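Local coordinates for protein glia-derived nexin (PDB 4DY0) that inhibits serine proteases including thrombin, trypsin and urokinase, binds heparin, and promotes neurite extension by inhibiting thrombin, at residues A[220-225]-A[263-268]; A[233-238]-A[259-264]. All blocks are in the same frame, centred on the assembly; numbering follows the deposited sequence.

Contact 1. Residues A[220-225]-A[263-268]; sequences YNFIEL and SIMVPK
Phe-222 and Met-265 carry the apolar part of this contact between strand 220-225 and the turn that leads into the strand beginning at Val-266. The Met-265 chain comes in at the edge of the Phe-222 ring, in its plane, and its CG lies 3.4 Å from CE1 of Phe-222, a tight approach. CB of Phe-222 points toward the loop, and with CG between the backbone N and the carbonyl carbon (chi1 47°) the ring meets it with CD1, CE1 and CZ. CZ of Phe-222 also meets CG2 of Ile-264 obliquely, at 4.1 Å, the two side chains crossing at about a right angle. The sulfur adds a Met-aromatic contact of the edge type: SD of Met-265 is 5.3 Å from the centroid of the Phe-222 ring and 87° off its normal. Beyond the ring the same sulfur packs 4.0 Å from CB of Glu-224. A bend at chi3 (-54°) turns CE of Met-265 to within 4.1 Å of OE1 of Glu-224, a van der Waals approach. The carboxylate has polar partners of its own, a salt bridge from OE1 to Arg-208 NE and a hydrogen bond between OE2 and Ser-233 OG. With a serine at Phe-222, Met-265 and Ile-264 would probably lose the ring they pack on, and Trp-261 the aromatic partner stacked on it. The arrangement belongs to the serpin fold, where an inner strand of sheet B is covered by the connection from helix 255-262, which corresponds to helix H, into the strand that follows.

Contact 2. Residues A[233-238]-A[259-264]; sequences SMLIAL and DSWMSI
Trp-261, in the last turn of helix 255-262, points the six-membered ring of its indole at strand 233-238, where Leu-235 and Ala-237 meet it. From CB the side chain runs beside the backbone N, with CG anti to the carbonyl carbon (chi1 -63°), and with chi2 at -11° the six-membered ring is carried toward the strand. On one flank of the ring, CE3 of Trp-261 lies 4.1 Å from CD2 of Leu-235, which comes in at the ring edge, near its plane. The same leucine methyl is also approached by CE of Met-262, at a looser 4.4 Å. Helix over strand here is the serpin arrangement in which helix H packs on sheet B, and all of the contact across it is apolar. At the far tip, CH2 of Trp-261 meets CB of Ala-237 at 3.8 Å, and CZ2 of Trp-261 comes within 4.1 Å of the same methyl, which approaches the ring obliquely. On the five-membered side, NE1 of Trp-261 donates a hydrogen bond to the hydroxyl of Tyr-220, which gives the indole N-H its partner. Behind the tryptophan the helix ends, and OG of Ser-263 donates a hydrogen bond of 3.0 Å to the carbonyl O of Ser-260, the hydroxyl standing 31° off the carbonyl plane.

How the contacts relate
The end of helix 255-262 (contact 2) and the loop that leaves it (contact 1) rest on neighbouring antiparallel strands of sheet B. Contact 2 is the more deeply buried, its centre about 17 Å from the centre of the chain, and joins helix to strand 233-238 through aliphatic groups, a methionine methyl and an indole. Contact 1, at about 22 Å and only partly buried, joins the turn to strand 220-225 and adds a sulfur at a ring edge and the hydrocarbon part of an acidic side chain. Their centres are about 6 Å apart, they share Ser-263 and Ile-264, and backbone bonds such as Leu-225 N to Met-234 O (2.8 Å) tie their strands together.

Contact 1. Residues A[220-225]-A[263-268]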
# COMPACT_ATOMS: atom_id res chain seq x y z
N TYR A 220 -6.02 -16.03 15.80
CA TYR A 220 -4.99 -15.01 15.75
C TYR A 220 -5.40 -13.79 16.56
O TYR A 220 -6.59 -13.58 16.83
CB TYR A 220 -4.67 -14.64 14.29
CG TYR A 220 -5.79 -13.97 13.53
CD1 TYR A 220 -5.88 -12.58 13.47
CD2 TYR A 220 -6.74 -14.71 12.84
CE1 TYR A 220 -6.89 -11.96 12.76
CE2 TYR A 220 -7.76 -14.10 12.13
CZ TYR A 220 -7.83 -12.72 12.09
OH TYR A 220 -8.83 -12.08 11.40
N ASN A 221 -4.40 -12.99 16.95
CA ASN A 221 -4.63 -11.79 17.75
C ASN A 221 -4.38 -10.53 16.92
O ASN A 221 -3.59 -10.55 15.98
CB ASN A 221 -3.72 -11.78 18.97
CG ASN A 221 -3.92 -12.99 19.87
OD1 ASN A 221 -5.02 -13.24 20.36
ND2 ASN A 221 -2.85 -13.74 20.10
N PHE A 222 -5.05 -9.44 17.28
CA PHE A 222 -4.85 -8.18 16.58
C PHE A 222 -4.94 -6.98 17.51
O PHE A 222 -5.63 -7.01 18.52
CB PHE A 222 -5.83 -8.03 15.41
CG PHE A 222 -7.24 -8.37 15.76
CD1 PHE A 222 -8.12 -7.39 16.20
CD2 PHE A 222 -7.70 -9.67 15.64
CE1 PHE A 222 -9.42 -7.70 16.52
CE2 PHE A 222 -9.01 -9.99 15.96
CZ PHE A 222 -9.87 -9.00 16.40
N ILE A 223 -4.23 -5.92 17.15
CA ILE A 223 -4.17 -4.74 17.99
C ILE A 223 -4.19 -3.46 17.15
O ILE A 223 -3.70 -3.45 16.02
CB ILE A 223 -2.93 -4.76 18.89
CG1 ILE A 223 -2.93 -3.57 19.85
CG2 ILE A 223 -1.66 -4.79 18.05
CD1 ILE A 223 -1.99 -3.74 21.03
N GLU A 224 -4.76 -2.40 17.71
CA GLU A 224 -4.74 -1.09 17.07
C GLU A 224 -3.83 -0.11 17.81
O GLU A 224 -3.96 0.09 19.02
CB GLU A 224 -6.15 -0.52 16.97
CG GLU A 224 -6.22 0.79 16.20
CD GLU A 224 -7.61 1.41 16.22
OE1 GLU A 224 -8.24 1.42 17.30
OE2 GLU A 224 -8.06 1.90 15.16
N LEU A 225 -2.89 0.48 17.08
CA LEU A 225 -2.01 1.48 17.65
C LEU A 225 -2.26 2.80 16.93
O LEU A 225 -1.82 2.98 15.80
CB LEU A 225 -0.55 1.07 17.46
CG LEU A 225 -0.05 -0.21 18.12
CD1 LEU A 225 -0.93 -1.38 17.74
CD2 LEU A 225 1.37 -0.46 17.68
N SER A 263 -15.44 -4.35 15.55
CA SER A 263 -16.54 -4.68 16.46
C SER A 263 -16.16 -5.77 17.46
O SER A 263 -17.01 -6.26 18.20
CB SER A 263 -17.79 -5.09 15.67
OG SER A 263 -17.49 -6.12 14.74
N ILE A 264 -14.88 -6.14 17.48
CA ILE A 264 -14.39 -7.11 18.45
C ILE A 264 -13.39 -6.48 19.41
O ILE A 264 -13.31 -6.87 20.58
CB ILE A 264 -13.71 -8.30 17.76
CG1 ILE A 264 -14.69 -9.03 16.85
CG2 ILE A 264 -13.13 -9.25 18.81
CD1 ILE A 264 -14.04 -10.13 16.03
N MET A 265 -12.62 -5.52 18.91
CA MET A 265 -11.60 -4.85 19.71
C MET A 265 -12.23 -4.04 20.83
O MET A 265 -13.18 -3.29 20.61
CB MET A 265 -10.77 -3.90 18.84
CG MET A 265 -9.96 -4.58 17.77
SD MET A 265 -8.87 -3.41 16.92
CE MET A 265 -10.05 -2.16 16.43
N VAL A 266 -11.69 -4.19 22.03
CA VAL A 266 -12.05 -3.35 23.15
C VAL A 266 -10.75 -2.85 23.76
O VAL A 266 -9.74 -3.56 23.72
CB VAL A 266 -12.84 -4.11 24.23
CG1 VAL A 266 -14.22 -4.48 23.71
CG2 VAL A 266 -12.07 -5.36 24.67
N PRO A 267 -10.77 -1.64 24.31
CA PRO A 267 -9.54 -1.14 24.91
C PRO A 267 -9.15 -2.00 26.11
O PRO A 267 -10.01 -2.47 26.84
CB PRO A 267 -9.92 0.28 25.37
CG PRO A 267 -11.14 0.64 24.58
CD PRO A 267 -11.86 -0.65 24.35
N LYS A 268 -7.85 -2.22 26.29
CA LYS A 268 -7.37 -2.89 27.49
C LYS A 268 -5.88 -2.65 27.73
O LYS A 268 -5.13 -2.32 26.81
CB LYS A 268 -7.68 -4.39 27.46
CG LYS A 268 -6.86 -5.20 26.47
CD LYS A 268 -7.32 -6.65 26.43
CE LYS A 268 -8.77 -6.76 25.95
NZ LYS A 268 -9.20 -8.18 25.79

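Contact 2. Residues A[233-238]-A[259-264]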
# COMPACT_ATOMS: atom_id res chain seq x y z
N SER A 233 -4.22 5.00 12.01
CA SER A 233 -3.78 4.01 12.99
C SER A 233 -3.17 2.79 12.32
O SER A 233 -3.48 2.47 11.17
CB SER A 233 -4.94 3.60 13.90
OG SER A 233 -6.03 3.10 13.14
N MET A 234 -2.28 2.12 13.04
CA MET A 234 -1.72 0.88 12.57
C MET A 234 -2.51 -0.28 13.16
O MET A 234 -2.90 -0.25 14.33
CB MET A 234 -0.25 0.76 12.97
CG MET A 234 0.37 -0.58 12.59
SD MET A 234 2.11 -0.72 13.01
CE MET A 234 2.85 0.33 11.75
N LEU A 235 -2.76 -1.29 12.34
CA LEU A 235 -3.38 -2.52 12.81
C LEU A 235 -2.39 -3.66 12.61
O LEU A 235 -1.71 -3.72 11.58
CB LEU A 235 -4.67 -2.81 12.04
CG LEU A 235 -5.93 -2.06 12.50
CD1 LEU A 235 -5.64 -0.62 12.83
CD2 LEU A 235 -7.01 -2.15 11.43
N ILE A 236 -2.28 -4.53 13.60
CA ILE A 236 -1.34 -5.65 13.54
C ILE A 236 -2.03 -6.95 13.92
O ILE A 236 -2.77 -7.01 14.90
CB ILE A 236 -0.14 -5.43 14.48
CG1 ILE A 236 0.56 -4.12 14.15
CG2 ILE A 236 0.83 -6.61 14.38
CD1 ILE A 236 1.88 -3.94 14.86
N ALA A 237 -1.78 -7.99 13.13
CA ALA A 237 -2.33 -9.31 13.40
C ALA A 237 -1.27 -10.38 13.20
O ALA A 237 -0.47 -10.32 12.25
CB ALA A 237 -3.54 -9.57 12.52
N LEU A 238 -1.25 -11.36 14.10
CA LEU A 238 -0.40 -12.52 13.93
C LEU A 238 -1.03 -13.68 14.69
O LEU A 238 -1.87 -13.46 15.57
CB LEU A 238 1.04 -12.25 14.41
CG LEU A 238 1.39 -12.38 15.90
CD1 LEU A 238 2.89 -12.40 16.07
CD2 LEU A 238 0.77 -11.25 16.72
N ASP A 259 -13.45 -4.49 9.34
CA ASP A 259 -14.69 -4.06 9.99
C ASP A 259 -15.04 -5.02 11.12
O ASP A 259 -15.49 -4.62 12.18
CB ASP A 259 -15.84 -3.99 8.99
CG ASP A 259 -15.64 -2.92 7.93
OD1 ASP A 259 -14.73 -2.08 8.10
OD2 ASP A 259 -16.39 -2.92 6.94
N SER A 260 -14.81 -6.30 10.88
CA SER A 260 -15.08 -7.31 11.89
C SER A 260 -14.21 -7.07 13.12
O SER A 260 -14.69 -7.13 14.25
CB SER A 260 -14.85 -8.71 11.33
OG SER A 260 -15.13 -9.70 12.30
N TRP A 261 -12.92 -6.77 12.91
CA TRP A 261 -12.03 -6.49 14.03
C TRP A 261 -12.57 -5.33 14.84
O TRP A 261 -12.60 -5.38 16.07
CB TRP A 261 -10.60 -6.18 13.56
CG TRP A 261 -9.90 -7.30 12.85
CD1 TRP A 261 -10.31 -8.60 12.76
CD2 TRP A 261 -8.66 -7.22 12.14
NE1 TRP A 261 -9.40 -9.33 12.03
CE2 TRP A 261 -8.38 -8.51 11.64
CE3 TRP A 261 -7.75 -6.19 11.88
CZ2 TRP A 261 -7.23 -8.79 10.89
CZ3 TRP A 261 -6.62 -6.47 11.14
CH2 TRP A 261 -6.37 -7.76 10.65
N MET A 262 -13.00 -4.28 14.14
CA MET A 262 -13.51 -3.07 14.79
C MET A 262 -14.59 -3.37 15.83
O MET A 262 -14.65 -2.72 16.87
CB MET A 262 -14.05 -2.09 13.75
CG MET A 262 -13.00 -1.56 12.78
SD MET A 262 -11.66 -0.69 13.61
CE MET A 262 -10.78 0.00 12.21
N SER A 263 -15.44 -4.35 15.55
CA SER A 263 -16.54 -4.68 16.46
C SER A 263 -16.16 -5.77 17.46
O SER A 263 -17.01 -6.26 18.20
CB SER A 263 -17.79 -5.09 15.67
OG SER A 263 -17.49 -6.12 14.74
N ILE A 264 -14.88 -6.14 17.48
CA ILE A 264 -14.39 -7.11 18.45
C ILE A 264 -13.39 -6.48 19.41
O ILE A 264 -13.31 -6.87 20.58
CB ILE A 264 -13.71 -8.30 17.76
CG1 ILE A 264 -14.69 -9.03 16.85
CG2 ILE A 264 -13.13 -9.25 18.81
CD1 ILE A 264 -14.04 -10.13 16.03